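Local coordinates for protein cytochrome P450 CYP260B1 (Sorangium cellulosum, PDB 5HIW) that belongs to the cytochrome P450 family and holds a haem whose iron is bound by a thiolate sulfur of the protein, at residues A[329-334]-A[339-344]; A[78-83]-A[334-339]; A[268-273]-A[321-326]. All blocks are in the same frame, centred on the assembly; numbering follows the deposited sequence. Where two conformers were deposited one is given.

Interaction 1: A[329-334]-A[339-344]; sequences LNFGGG and VGAPLA. With HEM (protoporphyrin IX containing Fe), chain B.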
loop_
_atom_site.group_PDB
_atom_site.type_symbol
_atom_site.label_atom_id
_atom_site.label_comp_id
_atom_site.label_asym_id
_atom_site.label_seq_id
_atom_site.Cartn_x
_atom_site.Cartn_y
_atom_site.Cartn_z
ATOM N N LEU A 329 -3.674 -9.541 -6.012
ATOM C CA LEU A 329 -3.009 -9.864 -4.783
ATOM C C LEU A 329 -2.463 -8.612 -4.095
ATOM O O LEU A 329 -1.705 -8.750 -3.119
ATOM C CB LEU A 329 -1.841 -10.792 -5.086
ATOM C CG LEU A 329 -2.288 -12.233 -5.500
ATOM C CD1 LEU A 329 -1.084 -13.033 -5.871
ATOM C CD2 LEU A 329 -3.081 -12.954 -4.476
ATOM N N ASN A 330 -2.723 -7.449 -4.674
ATOM C CA ASN A 330 -2.130 -6.160 -4.158
ATOM C C ASN A 330 -2.478 -5.902 -2.722
ATOM O O ASN A 330 -1.720 -5.240 -2.085
ATOM C CB ASN A 330 -2.458 -4.959 -5.031
ATOM C CG ASN A 330 -3.960 -4.722 -5.206
ATOM O OD1 ASN A 330 -4.685 -5.609 -5.589
ATOM N ND2 ASN A 330 -4.428 -3.516 -4.901
ATOM N N PHE A 331 -3.659 -6.349 -2.247
ATOM C CA PHE A 331 -4.064 -6.182 -0.872
ATOM C C PHE A 331 -3.921 -7.504 -0.115
ATOM O O PHE A 331 -4.461 -7.679 0.965
ATOM C CB PHE A 331 -5.529 -5.674 -0.853
ATOM C CG PHE A 331 -5.730 -4.261 -1.316
ATOM C CD1 PHE A 331 -5.022 -3.209 -0.761
ATOM C CD2 PHE A 331 -6.680 -3.961 -2.290
ATOM C CE1 PHE A 331 -5.231 -1.891 -1.200
ATOM C CE2 PHE A 331 -6.864 -2.678 -2.752
ATOM C CZ PHE A 331 -6.193 -1.626 -2.184
ATOM N N GLY A 332 -3.200 -8.471 -0.681
ATOM C CA GLY A 332 -3.019 -9.725 0.003
ATOM C C GLY A 332 -4.221 -10.638 -0.192
ATOM O O GLY A 332 -4.907 -10.584 -1.235
ATOM N N GLY A 333 -4.391 -11.535 0.772
ATOM C CA GLY A 333 -5.430 -12.580 0.719
ATOM C C GLY A 333 -5.491 -13.351 2.011
ATOM O O GLY A 333 -4.561 -13.413 2.719
ATOM N N GLY A 334 -6.666 -13.806 2.401
ATOM C CA GLY A 334 -6.782 -14.588 3.608
ATOM C C GLY A 334 -6.991 -13.749 4.818
ATOM O O GLY A 334 -7.492 -12.655 4.739
ATOM N N VAL A 339 -6.978 -4.458 5.687
ATOM C CA VAL A 339 -8.158 -3.827 6.264
ATOM C C VAL A 339 -8.373 -2.403 5.822
ATOM O O VAL A 339 -9.499 -1.833 5.856
ATOM C CB VAL A 339 -8.044 -3.908 7.824
ATOM C CG1 VAL A 339 -7.008 -2.893 8.309
ATOM C CG2 VAL A 339 -9.404 -3.735 8.468
ATOM N N GLY A 340 -7.286 -1.785 5.348
ATOM C CA GLY A 340 -7.339 -0.463 4.775
ATOM C C GLY A 340 -7.762 -0.239 3.308
ATOM O O GLY A 340 -7.810 0.894 2.826
ATOM N N ALA A 341 -7.919 -1.323 2.569
ATOM C CA ALA A 341 -8.316 -1.292 1.178
ATOM C C ALA A 341 -9.492 -0.338 0.862
ATOM O O ALA A 341 -9.425 0.379 -0.132
ATOM C CB ALA A 341 -8.571 -2.705 0.686
ATOM N N PRO A 342 -10.487 -0.220 1.758
ATOM C CA PRO A 342 -11.587 0.751 1.420
ATOM C C PRO A 342 -11.106 2.212 1.402
ATOM O O PRO A 342 -11.557 3.034 0.595
ATOM C CB PRO A 342 -12.622 0.537 2.557
ATOM C CG PRO A 342 -12.351 -0.827 3.029
ATOM C CD PRO A 342 -10.912 -1.206 2.765
ATOM N N LEU A 343 -10.159 2.508 2.297
ATOM C CA LEU A 343 -9.619 3.902 2.361
ATOM C C LEU A 343 -8.737 4.139 1.165
ATOM O O LEU A 343 -8.771 5.208 0.558
ATOM C CB LEU A 343 -8.865 4.141 3.681
ATOM C CG LEU A 343 -8.143 5.504 3.775
ATOM C CD1 LEU A 343 -9.095 6.681 3.562
ATOM C CD2 LEU A 343 -7.511 5.535 5.147
ATOM N N ALA A 344 -7.870 3.166 0.843
ATOM C CA ALA A 344 -6.995 3.307 -0.326
ATOM C C ALA A 344 -7.802 3.531 -1.599
ATOM O O ALA A 344 -7.524 4.436 -2.394
ATOM C CB ALA A 344 -6.141 2.100 -0.412
HETATM C CHA HEM B . -2.453 -5.439 5.399
HETATM C CHB HEM B . -1.316 -3.618 1.037
HETATM C CHC HEM B . -3.376 0.548 2.236
HETATM C CHD HEM B . -3.579 -0.985 6.771
HETATM C C1A HEM B . -2.031 -5.348 4.104
HETATM C C2A HEM B . -1.450 -6.395 3.339
HETATM C C3A HEM B . -1.164 -5.896 2.095
HETATM C C4A HEM B . -1.461 -4.494 2.133
HETATM C CMA HEM B . -0.505 -6.671 0.936
HETATM C CAA HEM B . -1.321 -7.853 3.767
HETATM C CBA HEM B . -0.091 -8.023 4.674
HETATM C CGA HEM B . 0.246 -9.453 4.917
HETATM O O1A HEM B . -0.604 -10.363 4.647
HETATM O O2A HEM B . 1.430 -9.763 5.202
HETATM C C1B HEM B . -1.719 -2.338 0.995
HETATM C C2B HEM B . -1.674 -1.558 -0.212
HETATM C C3B HEM B . -2.283 -0.369 0.140
HETATM C C4B HEM B . -2.655 -0.429 1.556
HETATM C CMB HEM B . -1.060 -1.868 -1.589
HETATM C CAB HEM B . -2.388 0.721 -0.798
HETATM C CBB HEM B . -2.638 1.972 -0.598
HETATM C C1C HEM B . -3.627 0.499 3.607
HETATM C C2C HEM B . -4.262 1.577 4.303
HETATM C C3C HEM B . -4.305 1.132 5.596
HETATM C C4C HEM B . -3.676 -0.146 5.681
HETATM C CMC HEM B . -4.697 2.830 3.581
HETATM C CAC HEM B . -4.878 1.817 6.770
HETATM C CBC HEM B . -5.889 2.663 6.632
HETATM C C1D HEM B . -3.284 -2.342 6.711
HETATM C C2D HEM B . -3.349 -3.156 7.954
HETATM C C3D HEM B . -3.030 -4.391 7.587
HETATM C C4D HEM B . -2.810 -4.329 6.134
HETATM C CMD HEM B . -3.618 -2.679 9.368
HETATM C CAD HEM B . -3.012 -5.663 8.450
HETATM C CBD HEM B . -4.368 -6.332 8.327
HETATM C CGD HEM B . -4.486 -7.604 9.179
HETATM O O1D HEM B . -3.470 -8.255 9.571
HETATM O O2D HEM B . -5.633 -8.058 9.508
HETATM N NA HEM B . -2.043 -4.180 3.311
HETATM N NB HEM B . -2.416 -1.677 1.947
HETATM N NC HEM B . -3.341 -0.529 4.392
HETATM N ND HEM B . -2.933 -3.092 5.639
HETATM FE FE HEM B . -2.715 -2.412 3.833
HETATM O O HOH W 1 -0.572 -1.812 4.398
#

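Interaction 2: A[78-83]-A[334-339]; sequences EAHTRM and GLHYCV. With HEM (protoporphyrin IX containing Fe), chain B.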
loop_
_atom_site.group_PDB
_atom_site.type_symbol
_atom_site.label_atom_id
_atom_site.label_comp_id
_atom_site.label_asym_id
_atom_site.label_seq_id
_atom_site.Cartn_x
_atom_site.Cartn_y
_atom_site.Cartn_z
ATOM N N GLU A 78 -7.759 -16.151 17.694
ATOM C CA GLU A 78 -8.857 -15.433 18.269
ATOM C C GLU A 78 -8.472 -14.000 18.517
ATOM O O GLU A 78 -9.289 -13.073 18.475
ATOM C CB GLU A 78 -9.176 -16.075 19.633
ATOM C CG GLU A 78 -10.590 -15.836 20.074
ATOM C CD GLU A 78 -11.523 -16.478 19.084
ATOM O OE1 GLU A 78 -11.611 -17.733 19.109
ATOM O OE2 GLU A 78 -12.093 -15.730 18.251
ATOM N N ALA A 79 -7.202 -13.851 18.852
ATOM C CA ALA A 79 -6.624 -12.532 19.036
ATOM C C ALA A 79 -6.881 -11.704 17.748
ATOM O O ALA A 79 -7.333 -10.578 17.827
ATOM C CB ALA A 79 -5.137 -12.649 19.309
ATOM N N HIS A 80 -6.626 -12.304 16.603
ATOM C CA HIS A 80 -6.727 -11.525 15.369
ATOM C C HIS A 80 -8.177 -11.259 15.093
ATOM O O HIS A 80 -8.569 -10.169 14.717
ATOM C CB HIS A 80 -6.074 -12.216 14.196
ATOM C CG HIS A 80 -6.214 -11.460 12.912
ATOM N ND1 HIS A 80 -7.237 -11.695 12.018
ATOM C CD2 HIS A 80 -5.484 -10.432 12.396
ATOM C CE1 HIS A 80 -7.136 -10.852 11.000
ATOM N NE2 HIS A 80 -6.096 -10.065 11.210
ATOM N N THR A 81 -9.033 -12.256 15.313
ATOM C CA THR A 81 -10.427 -12.045 15.006
ATOM C C THR A 81 -11.052 -10.880 15.736
ATOM O O THR A 81 -11.820 -10.118 15.119
ATOM C CB THR A 81 -11.266 -13.344 15.234
ATOM O OG1 THR A 81 -10.635 -14.400 14.500
ATOM C CG2 THR A 81 -12.718 -13.128 14.734
ATOM N N ARG A 82 -10.739 -10.764 17.025
ATOM C CA ARG A 82 -11.266 -9.738 17.923
ATOM C C ARG A 82 -10.770 -8.319 17.510
ATOM O O ARG A 82 -11.551 -7.372 17.370
ATOM C CB ARG A 82 -10.859 -10.097 19.385
ATOM C CG ARG A 82 -11.388 -9.155 20.478
ATOM C CD ARG A 82 -11.014 -9.529 21.936
ATOM N NE ARG A 82 -11.587 -10.805 22.378
ATOM C CZ ARG A 82 -12.864 -10.982 22.712
ATOM N NH1 ARG A 82 -13.736 -9.985 22.648
ATOM N NH2 ARG A 82 -13.282 -12.179 23.066
ATOM N N MET A 83 -9.473 -8.202 17.252
ATOM C CA MET A 83 -8.861 -6.905 16.905
ATOM C C MET A 83 -9.291 -6.542 15.488
ATOM O O MET A 83 -9.628 -5.427 15.219
ATOM C CB MET A 83 -7.354 -6.953 17.025
ATOM C CG MET A 83 -6.886 -7.111 18.463
ATOM S SD MET A 83 -7.594 -5.872 19.558
ATOM C CE MET A 83 -7.314 -4.383 18.586
ATOM N N GLY A 334 -6.666 -13.806 2.401
ATOM C CA GLY A 334 -6.782 -14.588 3.608
ATOM C C GLY A 334 -6.991 -13.749 4.818
ATOM O O GLY A 334 -7.492 -12.655 4.739
ATOM N N LEU A 335 -6.552 -14.269 5.932
ATOM C CA LEU A 335 -6.734 -13.658 7.270
ATOM C C LEU A 335 -6.333 -12.174 7.342
ATOM O O LEU A 335 -6.999 -11.282 7.906
ATOM C CB LEU A 335 -5.780 -14.453 8.212
ATOM C CG LEU A 335 -5.692 -14.154 9.703
ATOM C CD1 LEU A 335 -7.115 -14.339 10.222
ATOM C CD2 LEU A 335 -4.722 -15.025 10.547
ATOM N N HIS A 336 -5.161 -11.915 6.789
ATOM C CA HIS A 336 -4.567 -10.592 6.875
ATOM C C HIS A 336 -4.832 -9.706 5.676
ATOM O O HIS A 336 -4.205 -8.645 5.574
ATOM C CB HIS A 336 -3.067 -10.745 7.123
ATOM C CG HIS A 336 -2.750 -11.393 8.437
ATOM N ND1 HIS A 336 -2.927 -10.749 9.643
ATOM C CD2 HIS A 336 -2.306 -12.639 8.736
ATOM C CE1 HIS A 336 -2.599 -11.578 10.629
ATOM N NE2 HIS A 336 -2.162 -12.703 10.116
ATOM N N TYR A 337 -5.829 -10.005 4.834
ATOM C CA TYR A 337 -6.186 -9.164 3.704
ATOM C C TYR A 337 -6.316 -7.727 4.169
ATOM O O TYR A 337 -6.867 -7.445 5.226
ATOM C CB TYR A 337 -7.543 -9.600 3.035
ATOM C CG TYR A 337 -7.991 -8.769 1.861
ATOM C CD1 TYR A 337 -8.791 -7.603 2.044
ATOM C CD2 TYR A 337 -7.688 -9.129 0.574
ATOM C CE1 TYR A 337 -9.279 -6.884 0.964
ATOM C CE2 TYR A 337 -8.162 -8.366 -0.496
ATOM C CZ TYR A 337 -8.941 -7.282 -0.294
ATOM O OH TYR A 337 -9.361 -6.514 -1.385
ATOM N N CYS A 338 -5.722 -6.806 3.430
ATOM C CA CYS A 338 -5.650 -5.395 3.876
ATOM C C CYS A 338 -6.945 -4.787 4.388
ATOM O O CYS A 338 -7.908 -4.655 3.661
ATOM C CB CYS A 338 -5.137 -4.488 2.747
ATOM S SG CYS A 338 -4.902 -2.767 3.194
ATOM N N VAL A 339 -6.978 -4.458 5.687
ATOM C CA VAL A 339 -8.158 -3.827 6.264
ATOM C C VAL A 339 -8.373 -2.403 5.822
ATOM O O VAL A 339 -9.499 -1.833 5.856
ATOM C CB VAL A 339 -8.044 -3.908 7.824
ATOM C CG1 VAL A 339 -7.008 -2.893 8.309
ATOM C CG2 VAL A 339 -9.404 -3.735 8.468
HETATM C CHA HEM B . -2.453 -5.439 5.399
HETATM C CHB HEM B . -1.316 -3.618 1.037
HETATM C CHC HEM B . -3.376 0.548 2.236
HETATM C CHD HEM B . -3.579 -0.985 6.771
HETATM C C1A HEM B . -2.031 -5.348 4.104
HETATM C C2A HEM B . -1.450 -6.395 3.339
HETATM C C3A HEM B . -1.164 -5.896 2.095
HETATM C C4A HEM B . -1.461 -4.494 2.133
HETATM C CMA HEM B . -0.505 -6.671 0.936
HETATM C CAA HEM B . -1.321 -7.853 3.767
HETATM C CBA HEM B . -0.091 -8.023 4.674
HETATM C CGA HEM B . 0.246 -9.453 4.917
HETATM O O1A HEM B . -0.604 -10.363 4.647
HETATM O O2A HEM B . 1.430 -9.763 5.202
HETATM C C1B HEM B . -1.719 -2.338 0.995
HETATM C C2B HEM B . -1.674 -1.558 -0.212
HETATM C C3B HEM B . -2.283 -0.369 0.140
HETATM C C4B HEM B . -2.655 -0.429 1.556
HETATM C CMB HEM B . -1.060 -1.868 -1.589
HETATM C CAB HEM B . -2.388 0.721 -0.798
HETATM C CBB HEM B . -2.638 1.972 -0.598
HETATM C C1C HEM B . -3.627 0.499 3.607
HETATM C C2C HEM B . -4.262 1.577 4.303
HETATM C C3C HEM B . -4.305 1.132 5.596
HETATM C C4C HEM B . -3.676 -0.146 5.681
HETATM C CMC HEM B . -4.697 2.830 3.581
HETATM C CAC HEM B . -4.878 1.817 6.770
HETATM C CBC HEM B . -5.889 2.663 6.632
HETATM C C1D HEM B . -3.284 -2.342 6.711
HETATM C C2D HEM B . -3.349 -3.156 7.954
HETATM C C3D HEM B . -3.030 -4.391 7.587
HETATM C C4D HEM B . -2.810 -4.329 6.134
HETATM C CMD HEM B . -3.618 -2.679 9.368
HETATM C CAD HEM B . -3.012 -5.663 8.450
HETATM C CBD HEM B . -4.368 -6.332 8.327
HETATM C CGD HEM B . -4.486 -7.604 9.179
HETATM O O1D HEM B . -3.470 -8.255 9.571
HETATM O O2D HEM B . -5.633 -8.058 9.508
HETATM N NA HEM B . -2.043 -4.180 3.311
HETATM N NB HEM B . -2.416 -1.677 1.947
HETATM N NC HEM B . -3.341 -0.529 4.392
HETATM N ND HEM B . -2.933 -3.092 5.639
HETATM FE FE HEM B . -2.715 -2.412 3.833
HETATM O O HOH W 1 -0.572 -1.812 4.398
#

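Interaction 3: A[268-273]-A[321-326]; sequences STRWCS and IHRRPV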
loop_
_atom_site.group_PDB
_atom_site.type_symbol
_atom_site.label_atom_id
_atom_site.label_comp_id
_atom_site.label_asym_id
_atom_site.label_seq_id
_atom_site.Cartn_x
_atom_site.Cartn_y
_atom_site.Cartn_z
ATOM N N SER A 268 -5.504 -0.736 -12.897
ATOM C CA SER A 268 -4.174 -0.190 -12.566
ATOM C C SER A 268 -3.500 -1.015 -11.543
ATOM O O SER A 268 -2.283 -1.264 -11.616
ATOM C CB SER A 268 -4.225 1.320 -12.156
ATOM O OG SER A 268 -4.634 1.553 -10.770
ATOM N N THR A 269 -4.279 -1.536 -10.582
ATOM C CA THR A 269 -3.667 -2.357 -9.570
ATOM C C THR A 269 -3.251 -3.739 -10.108
ATOM O O THR A 269 -2.401 -4.378 -9.500
ATOM C CB THR A 269 -4.438 -2.520 -8.241
ATOM O OG1 THR A 269 -5.624 -3.295 -8.434
ATOM C CG2 THR A 269 -4.752 -1.161 -7.671
ATOM N N ARG A 270 -3.885 -4.203 -11.173
ATOM C CA ARG A 270 -3.447 -5.501 -11.800
ATOM C C ARG A 270 -2.223 -5.271 -12.716
ATOM O O ARG A 270 -1.173 -5.962 -12.620
ATOM C CB ARG A 270 -4.589 -6.121 -12.606
ATOM C CG ARG A 270 -4.201 -7.444 -13.252
ATOM C CD ARG A 270 -5.121 -7.818 -14.369
ATOM N NE ARG A 270 -4.900 -6.919 -15.439
ATOM C CZ ARG A 270 -3.866 -6.940 -16.256
ATOM N NH1 ARG A 270 -2.921 -7.846 -16.154
ATOM N NH2 ARG A 270 -3.850 -6.060 -17.230
ATOM N N TRP A 271 -2.366 -4.301 -13.590
ATOM C CA TRP A 271 -1.349 -4.009 -14.607
ATOM C C TRP A 271 -0.067 -3.447 -14.005
ATOM O O TRP A 271 1.054 -3.682 -14.480
ATOM C CB TRP A 271 -1.932 -2.988 -15.563
ATOM C CG TRP A 271 -1.134 -2.692 -16.684
ATOM C CD1 TRP A 271 -0.915 -3.505 -17.803
ATOM C CD2 TRP A 271 -0.370 -1.532 -16.879
ATOM N NE1 TRP A 271 -0.044 -2.907 -18.630
ATOM C CE2 TRP A 271 0.332 -1.704 -18.094
ATOM C CE3 TRP A 271 -0.134 -0.407 -16.117
ATOM C CZ2 TRP A 271 1.209 -0.729 -18.598
ATOM C CZ3 TRP A 271 0.744 0.575 -16.621
ATOM C CH2 TRP A 271 1.406 0.397 -17.843
ATOM N N CYS A 272 -0.194 -2.691 -12.911
ATOM C CA CYS A 272 1.011 -2.094 -12.290
ATOM C C CYS A 272 0.793 -1.947 -10.788
ATOM O O CYS A 272 0.780 -0.821 -10.256
ATOM C CB CYS A 272 1.285 -0.741 -12.928
ATOM S SG CYS A 272 2.994 -0.115 -12.554
ATOM N N SER A 273 0.645 -3.076 -10.117
ATOM C CA SER A 273 0.605 -3.099 -8.624
ATOM C C SER A 273 1.833 -2.484 -7.976
ATOM O O SER A 273 2.950 -2.734 -8.443
ATOM C CB SER A 273 0.557 -4.480 -8.090
ATOM O OG SER A 273 0.372 -4.412 -6.664
ATOM N N ILE A 321 -9.384 -0.781 -19.394
ATOM C CA ILE A 321 -10.267 -0.296 -18.336
ATOM C C ILE A 321 -11.585 -0.993 -18.317
ATOM O O ILE A 321 -12.313 -0.892 -17.313
ATOM C CB ILE A 321 -10.445 1.243 -18.257
ATOM C CG1 ILE A 321 -11.218 1.846 -19.431
ATOM C CG2 ILE A 321 -9.079 1.922 -18.086
ATOM C CD1 ILE A 321 -11.455 3.331 -19.137
ATOM N N HIS A 322 -11.896 -1.698 -19.400
ATOM C CA HIS A 322 -13.074 -2.591 -19.392
ATOM C C HIS A 322 -12.862 -4.020 -18.943
ATOM O O HIS A 322 -13.837 -4.774 -18.853
ATOM C CB HIS A 322 -13.740 -2.558 -20.784
ATOM C CG HIS A 322 -14.064 -1.162 -21.217
ATOM N ND1 HIS A 322 -15.067 -0.421 -20.634
ATOM C CD2 HIS A 322 -13.477 -0.350 -22.121
ATOM C CE1 HIS A 322 -15.094 0.779 -21.166
ATOM N NE2 HIS A 322 -14.161 0.833 -22.106
ATOM N N ARG A 323 -11.637 -4.423 -18.615
ATOM C CA ARG A 323 -11.400 -5.733 -18.077
ATOM C C ARG A 323 -12.178 -6.116 -16.819
ATOM O O ARG A 323 -12.553 -7.278 -16.650
ATOM C CB ARG A 323 -9.886 -5.949 -17.860
ATOM C CG ARG A 323 -9.504 -7.340 -17.418
ATOM C CD ARG A 323 -8.014 -7.367 -17.074
ATOM N NE ARG A 323 -7.150 -6.977 -18.138
ATOM C CZ ARG A 323 -6.615 -7.830 -19.008
ATOM N NH1 ARG A 323 -6.851 -9.099 -18.901
ATOM N NH2 ARG A 323 -5.671 -7.400 -19.830
ATOM N N ARG A 324 -12.392 -5.194 -15.884
ATOM C CA ARG A 324 -13.046 -5.525 -14.625
ATOM C C ARG A 324 -12.416 -6.727 -13.898
ATOM O O ARG A 324 -13.077 -7.761 -13.608
ATOM C CB ARG A 324 -14.542 -5.676 -14.811
ATOM C CG ARG A 324 -15.150 -4.386 -15.310
ATOM C CD ARG A 324 -16.646 -4.456 -15.454
ATOM N NE ARG A 324 -17.199 -3.194 -15.919
ATOM C CZ ARG A 324 -18.471 -2.823 -15.787
ATOM N NH1 ARG A 324 -19.357 -3.617 -15.196
ATOM N NH2 ARG A 324 -18.856 -1.646 -16.244
ATOM N N PRO A 325 -11.088 -6.699 -13.709
ATOM C CA PRO A 325 -10.424 -7.846 -13.151
ATOM C C PRO A 325 -10.732 -8.063 -11.684
ATOM O O PRO A 325 -11.042 -7.106 -10.988
ATOM C CB PRO A 325 -8.944 -7.521 -13.332
ATOM C CG PRO A 325 -8.924 -6.070 -13.167
ATOM C CD PRO A 325 -10.143 -5.574 -13.884
ATOM N N VAL A 326 -10.724 -9.323 -11.243
ATOM C CA VAL A 326 -10.818 -9.655 -9.814
ATOM C C VAL A 326 -9.649 -10.597 -9.415
ATOM O O VAL A 326 -8.953 -11.119 -10.245
ATOM C CB VAL A 326 -12.197 -10.311 -9.501
ATOM C CG1 VAL A 326 -13.326 -9.387 -9.876
ATOM C CG2 VAL A 326 -12.330 -11.617 -10.239
#

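Interaction 1: A[329-334]-A[339-344]
A341 sets its methyl almost squarely over one face of the F331 ring: CB stands 3.6 Å from the ring centroid and 3° off the ring normal, a CH-pi contact. N330 ND2 lies against the opposite face of the same ring, 3.3 Å above its plane and shifted toward the rim, so the phenyl is sandwiched between an amide from its own turn and the methyl of the other segment. The ring edge is turned to the haem, with F331 CE1 3.6 Å from HEM C3B. With chi1 at -71°, CG is anti to the carbonyl carbon, and the ring thus reaches out to helix 341-358 and the porphyrin together. A344, one turn further along that helix, comes in obliquely, its CB 4.1 Å from F331 CZ and 3.5 Å from HEM CBB of a vinyl group. These residues belong to the P450 haem-binding signature Phe-x-x-Gly-x-x-x-Cys-x-Gly, which opens at F331 and runs through G334 to G340. Having no side chain, G340 can bring its CA to 3.5 Å from HEM C3C. G332, at a phi of 82° that suits glycine, closes the type I turn with a bond from its N to L329 O, and the same N packs on the methyl HEM CMA. The packing gives way in two directions: G333 and G334 carry the chain outward until G334 is exposed to solvent, and on the helix the exposed P342 has its CB directed away from segment 329-334.

Interaction 2: A[78-83]-A[334-339]
H80 and L335 make the apolar part of the contact, the two side chains lying alongside one another and running in opposite senses. L335 CG sits over one face of the H80 imidazole, 4.0 Å from its centroid and offset toward the rim in a CH-pi contact, and L335 CD1 presses to 3.2 Å from H80 ND1. The same CG also covers a face of the H336 ring, so one leucine underlies both histidines. The two imidazoles meet obliquely, H80 CD2 being 3.6 Å from H336 CE1, with their planes at 70°. H80 CE1 also comes within 3.1 Å of L335 O, a close C-to-O approach.

Hydrogen bonds go to one haem propionate, which lies at the edge of both rings and in their planes. H80 NE2 donates to HEM O2D over 2.7 Å, nearly straight at 168°, and H336 ND1 donates to HEM O1D over 2.6 Å. Each carboxylate oxygen therefore has its own imidazole N-H, which fixes the rotation of the group. H80 reaches it from helix 77-90 because chi1 of 178° extends CG anti to the backbone N. R84, one helical turn on, binds the haem as well and grips Y337 O.

Metal coordination completes the set: C338 SG binds the iron at 2.3 Å, and a water binds it from the opposite side. A cysteine-ligated haem, its propionate held by H336 of the Cys loop and H80 of the helix usually called C, where H80 and R84 form a His-x-x-x-Arg pair that binds the haem, is an arrangement familiar from bacterial cytochromes P450.

Interaction 3: A[268-273]-A[321-326]
R270 and R323 lay their guanidinium groups over one another, each offset toward the rim of the other, with planes 47° apart. Their NH2 atoms come to 3.4 Å without a bond, both being donors, and the two NE atoms stand 3.5 Å apart. The closeness is explained by E267, whose OE1 takes a salt bridge from R270 NE and OE2 one from R323 NE, so the two cations gather round a single carboxylate. Both chains run out extended and then turn at chi3, which is 69° in R270 and -58° in R323; these turns bring each NE to its own carboxylate oxygen while the side chains cross at about a right angle. Backbone carbonyls hold the outer nitrogens: R270 NH1 gives bonds to H307 O and P316 O, and R323 NH1 to P314 O. The aliphatic part of R270 rests on P325, CD to CB 4.0 Å. E267 and R270 form the Glu-x-x-Arg motif of the helix commonly called K, and R323 supplies the second arginine of the E-R-R triad characteristic of P450s. The triad ties the last turns of helix 261-271 to the loop before helix 341-358, while S268, T269 and W271 pack on helix 232-245 and I321 reaches helix 248-256.

Along the chain the segments run 78-83, 268-273, 321-326, 329-334, 334-339, 339-344; the last four all follow strand 298-302, the final one running into helix 341-358. Interactions 1 and 2 alternate, share G334 and V339, have centres about 12 Å apart and are joined by a probable hydrogen bond from C338 N to F331 O; both touch the haem. Interaction 3 falls wholly between the two segments of interaction 2. Its centre lies about 14 Å from that of interaction 1, where N330 packs on T269 and S273, but about 26 Å from that of interaction 2. N330 thus places the haem-binding loop against the end of the helix that carries E267 and R270, and helix 77-90 meets that loop at L335 and H336.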